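Local coordinates for DUF6836 domain-containing protein (Clostridium leptum, PDB 4PW1) that is of unknown function but folds, in two copies per assembly, around a nine-stranded antiparallel beta-sheet flanked by alpha-helices, at residues B[28-33]-B[107-112]; B[95-100]-B[113-118]; B[36-41]-B[74-79]. One frame throughout, in Å; residues are numbered along the deposited sequence.

How the interactions relate
All three contacts reach one antiparallel sheet of nine strands; with the function unknown, none can be placed relative to an active site. Interactions 1 and 2 share strand 106-114, their centres about 15 Å apart. They meet where Ser111 N lies 2.9 Å from Asn99 O, a probable hydrogen bond, and where Tyr112 CE2 lies 3.4 Å from Tyr96 CE2 in a pair of stacked rings. Interaction 3 lies at the edge of the sheet within this chain, at strand 39-40. Its centre is about 14 Å from that of interaction 1, and the turn 31-33 leads toward it, with Leu33 beside Gln78. Interactions 2 and 3 do not touch, their nearest atoms being about 7 Å apart.

Interaction 1: B[28-33]-B[107-112]; sequences LYPWNL and LCYFSY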
loop_
_atom_site.group_PDB
_atom_site.type_symbol
_atom_site.label_atom_id
_atom_site.label_comp_id
_atom_site.label_asym_id
_atom_site.label_seq_id
_atom_site.Cartn_x
_atom_site.Cartn_y
_atom_site.Cartn_z
ATOM N N LEU B 28 -3.910 -5.210 0.360
ATOM C CA LEU B 28 -5.371 -5.107 0.226
ATOM C C LEU B 28 -6.083 -5.762 1.398
ATOM O O LEU B 28 -5.569 -6.730 1.982
ATOM C CB LEU B 28 -5.798 -5.762 -1.081
ATOM C CG LEU B 28 -5.129 -5.199 -2.334
ATOM C CD1 LEU B 28 -5.697 -5.911 -3.558
ATOM C CD2 LEU B 28 -5.316 -3.698 -2.425
ATOM N N TYR B 29 -7.211 -5.196 1.771
ATOM C CA TYR B 29 -8.034 -5.711 2.850
ATOM C C TYR B 29 -8.288 -7.205 2.573
ATOM O O TYR B 29 -8.557 -7.586 1.431
ATOM C CB TYR B 29 -9.333 -4.903 2.989
ATOM C CG TYR B 29 -10.283 -5.513 4.015
ATOM C CD1 TYR B 29 -10.184 -5.184 5.383
ATOM C CD2 TYR B 29 -11.233 -6.462 3.614
ATOM C CE1 TYR B 29 -11.027 -5.748 6.319
ATOM C CE2 TYR B 29 -12.084 -7.035 4.544
ATOM C CZ TYR B 29 -11.982 -6.684 5.875
ATOM O OH TYR B 29 -12.778 -7.313 6.764
ATOM N N PRO B 30 -8.142 -8.062 3.595
ATOM C CA PRO B 30 -7.846 -7.811 4.993
ATOM C C PRO B 30 -6.392 -8.141 5.383
ATOM O O PRO B 30 -6.104 -8.311 6.568
ATOM C CB PRO B 30 -8.799 -8.787 5.708
ATOM C CG PRO B 30 -8.749 -9.997 4.830
ATOM C CD PRO B 30 -8.582 -9.455 3.405
ATOM N N TRP B 31 -5.494 -8.183 4.413
ATOM C CA TRP B 31 -4.096 -8.504 4.682
ATOM C C TRP B 31 -3.428 -7.457 5.553
ATOM O O TRP B 31 -2.445 -7.765 6.202
ATOM C CB TRP B 31 -3.316 -8.792 3.393
ATOM C CG TRP B 31 -3.896 -10.005 2.718
ATOM C CD1 TRP B 31 -4.823 -10.028 1.733
ATOM C CD2 TRP B 31 -3.660 -11.358 3.074
ATOM N NE1 TRP B 31 -5.127 -11.322 1.402
ATOM C CE2 TRP B 31 -4.430 -12.156 2.221
ATOM C CE3 TRP B 31 -2.862 -11.979 4.034
ATOM C CZ2 TRP B 31 -4.452 -13.536 2.317
ATOM C CZ3 TRP B 31 -2.844 -13.356 4.093
ATOM C CH2 TRP B 31 -3.632 -14.111 3.243
ATOM N N ASN B 32 -3.995 -6.268 5.641
ATOM C CA ASN B 32 -3.501 -5.272 6.585
ATOM C C ASN B 32 -3.706 -5.724 8.033
ATOM O O ASN B 32 -3.070 -5.199 8.937
ATOM C CB ASN B 32 -4.191 -3.917 6.372
ATOM C CG ASN B 32 -5.713 -4.053 6.393
ATOM O OD1 ASN B 32 -6.286 -4.903 5.698
ATOM N ND2 ASN B 32 -6.363 -3.245 7.188
ATOM N N LEU B 33 -4.607 -6.667 8.258
ATOM C CA LEU B 33 -4.896 -7.127 9.616
ATOM C C LEU B 33 -4.163 -8.405 9.948
ATOM O O LEU B 33 -4.253 -8.877 11.055
ATOM C CB LEU B 33 -6.394 -7.339 9.774
ATOM C CG LEU B 33 -7.233 -6.083 9.505
ATOM C CD1 LEU B 33 -8.707 -6.421 9.594
ATOM C CD2 LEU B 33 -6.908 -4.952 10.484
ATOM N N LEU B 107 -16.469 -14.132 1.750
ATOM C CA LEU B 107 -15.226 -14.093 0.999
ATOM C C LEU B 107 -14.910 -12.653 0.678
ATOM O O LEU B 107 -15.640 -12.012 -0.050
ATOM C CB LEU B 107 -15.323 -14.899 -0.305
ATOM C CG LEU B 107 -14.058 -14.945 -1.161
ATOM C CD1 LEU B 107 -12.943 -15.724 -0.429
ATOM C CD2 LEU B 107 -14.322 -15.610 -2.500
ATOM N N CYS B 108 -13.817 -12.151 1.232
ATOM C CA CYS B 108 -13.430 -10.742 1.041
ATOM C C CYS B 108 -12.127 -10.582 0.274
ATOM O O CYS B 108 -11.734 -9.476 -0.053
ATOM C CB CYS B 108 -13.340 -10.046 2.405
ATOM S SG CYS B 108 -12.176 -10.754 3.590
ATOM N N TYR B 109 -11.434 -11.692 0.019
ATOM C CA TYR B 109 -10.213 -11.675 -0.731
ATOM C C TYR B 109 -9.974 -13.012 -1.416
ATOM O O TYR B 109 -10.113 -14.046 -0.806
ATOM C CB TYR B 109 -9.012 -11.264 0.141
ATOM C CG TYR B 109 -7.741 -11.104 -0.665
ATOM C CD1 TYR B 109 -7.066 -12.230 -1.166
ATOM C CD2 TYR B 109 -7.263 -9.860 -0.999
ATOM C CE1 TYR B 109 -5.944 -12.084 -1.945
ATOM C CE2 TYR B 109 -6.135 -9.698 -1.795
ATOM C CZ TYR B 109 -5.487 -10.800 -2.242
ATOM O OH TYR B 109 -4.405 -10.654 -3.024
ATOM N N PHE B 110 -9.663 -12.955 -2.714
ATOM C CA PHE B 110 -9.233 -14.102 -3.501
ATOM C C PHE B 110 -8.193 -13.656 -4.526
ATOM O O PHE B 110 -8.392 -12.667 -5.186
ATOM C CB PHE B 110 -10.421 -14.695 -4.261
ATOM C CG PHE B 110 -10.040 -15.844 -5.154
ATOM C CD1 PHE B 110 -9.639 -15.636 -6.457
ATOM C CD2 PHE B 110 -10.064 -17.137 -4.676
ATOM C CE1 PHE B 110 -9.281 -16.703 -7.270
ATOM C CE2 PHE B 110 -9.669 -18.191 -5.463
ATOM C CZ PHE B 110 -9.274 -17.980 -6.765
ATOM N N SER B 111 -7.095 -14.383 -4.678
ATOM C CA SER B 111 -6.231 -14.167 -5.816
ATOM C C SER B 111 -5.543 -15.474 -6.220
ATOM O O SER B 111 -5.160 -16.325 -5.356
ATOM C CB SER B 111 -5.194 -13.069 -5.501
ATOM O OG SER B 111 -4.225 -13.590 -4.605
ATOM N N TYR B 112 -5.369 -15.612 -7.532
ATOM C CA TYR B 112 -4.838 -16.787 -8.189
ATOM C C TYR B 112 -3.785 -16.316 -9.187
ATOM O O TYR B 112 -4.116 -15.841 -10.265
ATOM C CB TYR B 112 -6.000 -17.452 -8.907
ATOM C CG TYR B 112 -5.741 -18.736 -9.645
ATOM C CD1 TYR B 112 -5.723 -19.951 -8.978
ATOM C CD2 TYR B 112 -5.631 -18.744 -11.021
ATOM C CE1 TYR B 112 -5.549 -21.145 -9.674
ATOM C CE2 TYR B 112 -5.460 -19.929 -11.731
ATOM C CZ TYR B 112 -5.441 -21.133 -11.052
ATOM O OH TYR B 112 -5.282 -22.286 -11.744
#
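A classic beta bulge in the central antiparallel sheet, with Cys108 and Tyr109 both facing Ala101 of the neighbouring strand, presents two successive side chains to the 28-33 segment that leaves strand 24-28. The tight part centres on Trp31 and Tyr109. CG of Trp31 is anti to the carbonyl carbon (chi1 -63°) and CG of Tyr109 anti to the backbone N (chi1 -174°), which sets the indole edge-on to the phenol face in a T-shaped pair. The planes stand 83° apart, and the centroid of the five-membered indole ring is 4.3 Å from that of the phenol. Around the rim of the same phenol, Tyr29 O approaches Tyr109 CD2 at 3.6 Å and Leu28 CB approaches Tyr109 CE2 at 4.0 Å, both near the ring plane. Tyr29 O is itself hydrogen-bonded by Ser249. The Tyr109 hydroxyl makes a weak hydrogen bond with Ser111 OG on its own strand. Cys108 SG, in the crowded position between N and carbonyl carbon, extends this buried packing by meeting Pro30 CG at 3.7 Å.

The looser side begins at the partly exposed Tyr29 ring. Cys108 SG approaches it obliquely, 5.0 Å from the centroid, a sulfur-aromatic contact. The peptide bond before Pro30 is cis, and Pro30 CB sits over the centre of the Tyr29 ring, whose hydroxyl is tied to Asp103. Beyond it the 3-10 turn 31-33 carries Asn32 and Leu33, also partly exposed, clear of the strand. Leu28, at the end of strand 24-28, pairs in antiparallel fashion with a strand of the second subunit. At the centre of the contact, Trp31 NE1 stands 3.2 Å above the plane of Tyr109, over the middle of the ring.

Interaction 2: B[95-100]-B[113-118]; sequences RYLVNM and VNQDER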
loop_
_atom_site.group_PDB
_atom_site.type_symbol
_atom_site.label_atom_id
_atom_site.label_comp_id
_atom_site.label_asym_id
_atom_site.label_seq_id
_atom_site.Cartn_x
_atom_site.Cartn_y
_atom_site.Cartn_z
ATOM N N ARG B 95 2.956 -22.666 -12.170
ATOM C CA ARG B 95 2.956 -22.593 -10.720
ATOM C C ARG B 95 2.167 -21.400 -10.265
ATOM O O ARG B 95 2.355 -20.296 -10.766
ATOM C CB ARG B 95 4.391 -22.515 -10.211
ATOM C CG ARG B 95 5.148 -23.774 -10.611
ATOM C CD ARG B 95 6.553 -23.810 -10.067
ATOM N NE ARG B 95 7.237 -22.598 -10.445
ATOM C CZ ARG B 95 8.490 -22.322 -10.118
ATOM N NH1 ARG B 95 9.204 -23.190 -9.414
ATOM N NH2 ARG B 95 9.023 -21.179 -10.517
ATOM N N TYR B 96 1.281 -21.616 -9.317
ATOM C CA TYR B 96 0.428 -20.567 -8.794
ATOM C C TYR B 96 0.577 -20.389 -7.296
ATOM O O TYR B 96 0.930 -21.309 -6.586
ATOM C CB TYR B 96 -1.019 -20.911 -9.064
ATOM C CG TYR B 96 -1.372 -20.891 -10.495
ATOM C CD1 TYR B 96 -1.209 -22.026 -11.266
ATOM C CD2 TYR B 96 -1.867 -19.743 -11.092
ATOM C CE1 TYR B 96 -1.529 -22.032 -12.596
ATOM C CE2 TYR B 96 -2.183 -19.730 -12.444
ATOM C CZ TYR B 96 -2.018 -20.896 -13.185
ATOM O OH TYR B 96 -2.334 -20.991 -14.519
ATOM N N LEU B 97 0.337 -19.173 -6.832
ATOM C CA LEU B 97 0.059 -18.918 -5.422
ATOM C C LEU B 97 -1.398 -18.503 -5.351
ATOM O O LEU B 97 -1.851 -17.633 -6.112
ATOM C CB LEU B 97 0.962 -17.806 -4.862
ATOM C CG LEU B 97 2.438 -18.146 -4.697
ATOM C CD1 LEU B 97 3.242 -16.960 -4.175
ATOM C CD2 LEU B 97 2.628 -19.372 -3.787
ATOM N N VAL B 98 -2.120 -19.151 -4.462
ATOM C CA VAL B 98 -3.469 -18.788 -4.127
ATOM C C VAL B 98 -3.498 -18.146 -2.741
ATOM O O VAL B 98 -2.959 -18.708 -1.777
ATOM C CB VAL B 98 -4.378 -19.996 -4.073
ATOM C CG1 VAL B 98 -5.800 -19.604 -3.668
ATOM C CG2 VAL B 98 -4.375 -20.704 -5.397
ATOM N N ASN B 99 -4.166 -17.007 -2.654
ATOM C CA ASN B 99 -4.422 -16.323 -1.400
ATOM C C ASN B 99 -5.919 -16.108 -1.253
ATOM O O ASN B 99 -6.600 -15.741 -2.222
ATOM C CB ASN B 99 -3.692 -14.987 -1.358
ATOM C CG ASN B 99 -2.227 -15.169 -1.062
ATOM O OD1 ASN B 99 -1.835 -15.287 0.093
ATOM N ND2 ASN B 99 -1.439 -15.355 -2.101
HETATM N N MSE B 100 -6.435 -16.327 -0.044
HETATM C CA MSE B 100 -7.825 -16.082 0.230
HETATM C C MSE B 100 -8.033 -15.637 1.618
HETATM O O MSE B 100 -7.230 -15.900 2.487
HETATM C CB MSE B 100 -8.705 -17.363 0.096
HETATM C CG MSE B 100 -8.576 -17.956 -1.262
HETATM SE SE MSE B 100 -9.832 -19.561 -1.468
HETATM C CE MSE B 100 -11.309 -18.798 -0.874
ATOM N N VAL B 113 -2.515 -16.416 -8.813
ATOM C CA VAL B 113 -1.471 -15.682 -9.489
ATOM C C VAL B 113 -0.394 -16.619 -9.987
ATOM O O VAL B 113 0.274 -17.326 -9.209
ATOM C CB VAL B 113 -0.869 -14.547 -8.611
ATOM C CG1 VAL B 113 0.300 -13.851 -9.342
ATOM C CG2 VAL B 113 -1.903 -13.513 -8.243
ATOM N N ASN B 114 -0.225 -16.646 -11.305
ATOM C CA ASN B 114 0.815 -17.476 -11.926
ATOM C C ASN B 114 2.190 -16.866 -11.599
ATOM O O ASN B 114 2.449 -15.746 -11.934
ATOM C CB ASN B 114 0.553 -17.498 -13.409
ATOM C CG ASN B 114 1.626 -18.190 -14.231
ATOM O OD1 ASN B 114 2.659 -18.664 -13.780
ATOM N ND2 ASN B 114 1.361 -18.220 -15.484
ATOM N N GLN B 115 3.039 -17.643 -10.966
ATOM C CA GLN B 115 4.336 -17.198 -10.483
ATOM C C GLN B 115 5.371 -17.155 -11.557
ATOM O O GLN B 115 6.425 -16.580 -11.347
ATOM C CB GLN B 115 4.839 -18.138 -9.371
ATOM C CG GLN B 115 3.900 -18.170 -8.177
ATOM C CD GLN B 115 3.737 -16.780 -7.635
ATOM O OE1 GLN B 115 2.680 -16.128 -7.728
ATOM N NE2 GLN B 115 4.811 -16.281 -7.152
ATOM N N ASP B 116 5.100 -17.753 -12.702
ATOM C CA ASP B 116 6.079 -17.751 -13.774
ATOM C C ASP B 116 5.619 -16.894 -14.949
ATOM O O ASP B 116 6.168 -17.007 -16.020
ATOM C CB ASP B 116 6.381 -19.174 -14.223
ATOM C CG ASP B 116 6.823 -20.051 -13.072
ATOM O OD1 ASP B 116 7.835 -19.704 -12.415
ATOM O OD2 ASP B 116 6.162 -21.089 -12.803
ATOM N N GLU B 117 4.653 -15.999 -14.762
ATOM C CA GLU B 117 4.184 -15.235 -15.904
ATOM C C GLU B 117 5.223 -14.177 -16.309
ATOM O O GLU B 117 6.009 -13.682 -15.494
ATOM C CB GLU B 117 2.808 -14.620 -15.655
ATOM C CG GLU B 117 2.799 -13.488 -14.696
ATOM C CD GLU B 117 1.431 -12.811 -14.573
ATOM O OE1 GLU B 117 0.406 -13.260 -15.167
ATOM O OE2 GLU B 117 1.402 -11.804 -13.846
ATOM N N ARG B 118 5.270 -13.846 -17.574
ATOM C CA ARG B 118 6.243 -12.818 -17.964
ATOM C C ARG B 118 5.796 -11.420 -17.527
ATOM O O ARG B 118 4.608 -11.137 -17.313
ATOM C CB ARG B 118 6.522 -12.827 -19.461
ATOM C CG ARG B 118 5.333 -12.513 -20.288
ATOM C CD ARG B 118 5.702 -12.545 -21.753
ATOM N NE ARG B 118 4.507 -12.190 -22.482
ATOM C CZ ARG B 118 4.174 -10.968 -22.828
ATOM N NH1 ARG B 118 4.977 -9.925 -22.546
ATOM N NH2 ARG B 118 3.020 -10.789 -23.450
HETATM O O HOH W 1 3.815 -20.806 -14.156
#
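Strands 95-103 and 106-114 form an antiparallel beta hairpin, and at its open end Leu97 and Val113 make a hydrogen-bonded pair while Tyr96 and Asn114 make the non-hydrogen-bonded pair beside it. Leu97 N reaches Val113 O at 3.0 Å, and Val113 N returns the bond to Leu97 O. One step farther, where the strand breaks into a type I turn from Asn114 to Glu117, Gln115 N still reaches Arg95 O at 2.7 Å, almost straight at 172°.

On the face of Tyr96 and Asn114, the ring atom CE2 of Tyr96 lies 3.7 Å from Asn114 CB, with ring and amide planes 45° apart. On the opposite face Leu97 lays CG and CD1 against the end of Gln115, whose chain is bent at chi2 and crosses the leucine at about a right angle. Arg95, bent at chi3 (-53°), grips Asp116 side-on in a two-nitrogen salt bridge. Arg95 NE donates to Asp116 OD2 at 3.0 Å and Arg95 NH2 to Asp116 OD1 at 2.7 Å. Both oxygens use their syn lone pairs, and the two groups are nearly coplanar.

Asn114 OD1 accepts from Asp116 N at 2.8 Å, an Asx turn, with the donor above the carbonyl plane. A water joins this oxygen and Asp116 OD2, donating to both, and accepts from Arg95 N at 2.9 Å. Asp116 OD2 thus takes bonds from Arg95 NE and the water together; the bonds probably fix the rotation of the carboxylate and, with its exposed position, favour the ionised form.

Interaction 3: B[36-41]-B[74-79]; sequences GQEQEL and RYSGQD
Two backbone hydrogen bonds join strand 39-40, outermost within this chain, to strand 74-76: Gln39 N to Tyr75 O at 2.9 Å, in the carbonyl plane on a lone pair, and Tyr75 N to Gln39 O at 2.7 Å, from above the carbonyl plane. Next along, Glu40 and Arg74 form the antiparallel non-hydrogen-bonded pair, their CG atoms 4.1 Å apart.

Glu38 packs through its methylene groups, CB 3.7 Å from Arg74 CB and CG 3.6 Å from Ser76 CB. Past the other end, Leu41 CD2 lies 3.8 Å from Tyr75 CB, the two side chains running side by side.

Farther out, a bend at chi2 (82°) turns the Glu38 carboxylate back toward its own loop, where Thr35 N bonds OE2 and Gly36 N bonds OE1 weakly. One water donates to OE2 and also bonds Ser76 OG, the acceptor of an ST turn from Gln78 N. Another donates to OE1 and accepts weakly from Arg74 NE.

Glu38 OE1 and Arg74 NE stay 5.3 Å apart, so the opposite charges are linked only loosely, through that weakly bound water; with amide donors and waters around it, the buried carboxylate is probably stabilised as the anion.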
loop_
_atom_site.group_PDB
_atom_site.type_symbol
_atom_site.label_atom_id
_atom_site.label_comp_id
_atom_site.label_asym_id
_atom_site.label_seq_id
_atom_site.Cartn_x
_atom_site.Cartn_y
_atom_site.Cartn_z
ATOM N N GLY B 36 0.579 -12.659 11.347
ATOM C CA GLY B 36 1.487 -13.797 11.418
ATOM C C GLY B 36 1.352 -14.661 12.673
ATOM O O GLY B 36 2.036 -15.633 12.783
ATOM N N GLN B 37 0.469 -14.309 13.598
ATOM C CA GLN B 37 0.177 -15.139 14.766
ATOM C C GLN B 37 -1.066 -16.020 14.612
ATOM O O GLN B 37 -1.421 -16.768 15.544
ATOM C CB GLN B 37 0.001 -14.225 15.976
ATOM C CG GLN B 37 1.261 -13.379 16.187
ATOM C CD GLN B 37 1.293 -12.690 17.526
ATOM O OE1 GLN B 37 0.366 -12.789 18.333
ATOM N NE2 GLN B 37 2.381 -11.998 17.782
ATOM N N GLU B 38 -1.714 -15.955 13.452
ATOM C CA GLU B 38 -2.954 -16.686 13.229
ATOM C C GLU B 38 -2.674 -18.207 13.291
ATOM O O GLU B 38 -1.589 -18.653 12.994
ATOM C CB GLU B 38 -3.575 -16.319 11.879
ATOM C CG GLU B 38 -4.010 -14.855 11.791
ATOM C CD GLU B 38 -2.877 -13.858 11.443
ATOM O OE1 GLU B 38 -1.711 -14.266 11.177
ATOM O OE2 GLU B 38 -3.198 -12.649 11.422
ATOM N N GLN B 39 -3.673 -18.985 13.680
ATOM C CA GLN B 39 -3.487 -20.379 14.059
ATOM C C GLN B 39 -4.285 -21.294 13.138
ATOM O O GLN B 39 -5.469 -21.030 12.849
ATOM C CB GLN B 39 -3.970 -20.590 15.503
ATOM C CG GLN B 39 -3.245 -19.758 16.511
ATOM C CD GLN B 39 -1.844 -20.271 16.790
ATOM O OE1 GLN B 39 -1.621 -21.439 16.988
ATOM N NE2 GLN B 39 -0.894 -19.353 16.841
ATOM N N GLU B 40 -3.627 -22.322 12.625
ATOM C CA GLU B 40 -4.275 -23.251 11.726
ATOM C C GLU B 40 -5.510 -23.829 12.378
ATOM O O GLU B 40 -5.448 -24.335 13.510
ATOM C CB GLU B 40 -3.376 -24.454 11.400
ATOM C CG GLU B 40 -2.316 -24.184 10.390
ATOM C CD GLU B 40 -1.710 -25.472 9.827
ATOM O OE1 GLU B 40 -2.251 -26.588 10.039
ATOM O OE2 GLU B 40 -0.698 -25.343 9.133
ATOM N N LEU B 41 -6.588 -23.804 11.634
ATOM C CA LEU B 41 -7.869 -24.282 12.106
ATOM C C LEU B 41 -8.600 -24.841 10.880
ATOM O O LEU B 41 -8.905 -24.083 9.942
ATOM C CB LEU B 41 -8.685 -23.113 12.671
ATOM C CG LEU B 41 -10.145 -23.403 13.100
ATOM C CD1 LEU B 41 -10.185 -24.376 14.270
ATOM C CD2 LEU B 41 -10.871 -22.130 13.495
ATOM N N ARG B 74 -5.743 -20.258 8.424
ATOM C CA ARG B 74 -5.258 -19.812 9.722
ATOM C C ARG B 74 -6.217 -18.784 10.261
ATOM O O ARG B 74 -6.639 -17.866 9.538
ATOM C CB ARG B 74 -3.843 -19.253 9.620
ATOM C CG ARG B 74 -2.840 -20.302 9.181
ATOM C CD ARG B 74 -1.397 -19.932 9.481
ATOM N NE ARG B 74 -0.971 -18.827 8.654
ATOM C CZ ARG B 74 -0.138 -18.912 7.618
ATOM N NH1 ARG B 74 0.415 -20.064 7.248
ATOM N NH2 ARG B 74 0.160 -17.810 6.951
ATOM N N TYR B 75 -6.611 -18.998 11.513
ATOM C CA TYR B 75 -7.666 -18.261 12.164
ATOM C C TYR B 75 -7.098 -17.144 12.993
ATOM O O TYR B 75 -6.096 -17.308 13.727
ATOM C CB TYR B 75 -8.454 -19.228 13.081
ATOM C CG TYR B 75 -9.363 -18.493 14.010
ATOM C CD1 TYR B 75 -10.589 -18.019 13.571
ATOM C CD2 TYR B 75 -8.982 -18.212 15.303
ATOM C CE1 TYR B 75 -11.429 -17.304 14.413
ATOM C CE2 TYR B 75 -9.798 -17.484 16.137
ATOM C CZ TYR B 75 -11.032 -17.029 15.671
ATOM O OH TYR B 75 -11.842 -16.340 16.513
ATOM N N SER B 76 -7.761 -16.007 12.901
ATOM C CA SER B 76 -7.433 -14.830 13.706
ATOM C C SER B 76 -8.546 -14.501 14.661
ATOM O O SER B 76 -9.702 -14.498 14.268
ATOM C CB SER B 76 -7.279 -13.609 12.780
ATOM O OG SER B 76 -7.352 -12.389 13.497
ATOM N N GLY B 77 -8.171 -14.107 15.881
ATOM C CA GLY B 77 -9.114 -13.655 16.867
ATOM C C GLY B 77 -9.858 -12.391 16.501
ATOM O O GLY B 77 -10.810 -12.040 17.148
ATOM N N GLN B 78 -9.476 -11.734 15.421
ATOM C CA GLN B 78 -10.314 -10.707 14.834
ATOM C C GLN B 78 -11.504 -11.246 13.993
ATOM O O GLN B 78 -12.197 -10.470 13.374
ATOM C CB GLN B 78 -9.445 -9.801 13.983
ATOM C CG GLN B 78 -8.382 -9.085 14.801
ATOM C CD GLN B 78 -7.474 -8.234 13.927
ATOM O OE1 GLN B 78 -6.313 -8.577 13.686
ATOM N NE2 GLN B 78 -8.018 -7.151 13.402
ATOM N N ASP B 79 -11.750 -12.550 14.008
ATOM C CA ASP B 79 -12.784 -13.203 13.181
ATOM C C ASP B 79 -12.462 -13.140 11.686
ATOM O O ASP B 79 -13.260 -12.705 10.849
ATOM C CB ASP B 79 -14.201 -12.699 13.488
ATOM C CG ASP B 79 -15.277 -13.791 13.303
ATOM O OD1 ASP B 79 -14.982 -15.013 13.118
ATOM O OD2 ASP B 79 -16.458 -13.397 13.349
HETATM O O HOH W 2 -4.977 -11.262 12.274
HETATM O O HOH W 3 -0.288 -16.661 10.443
#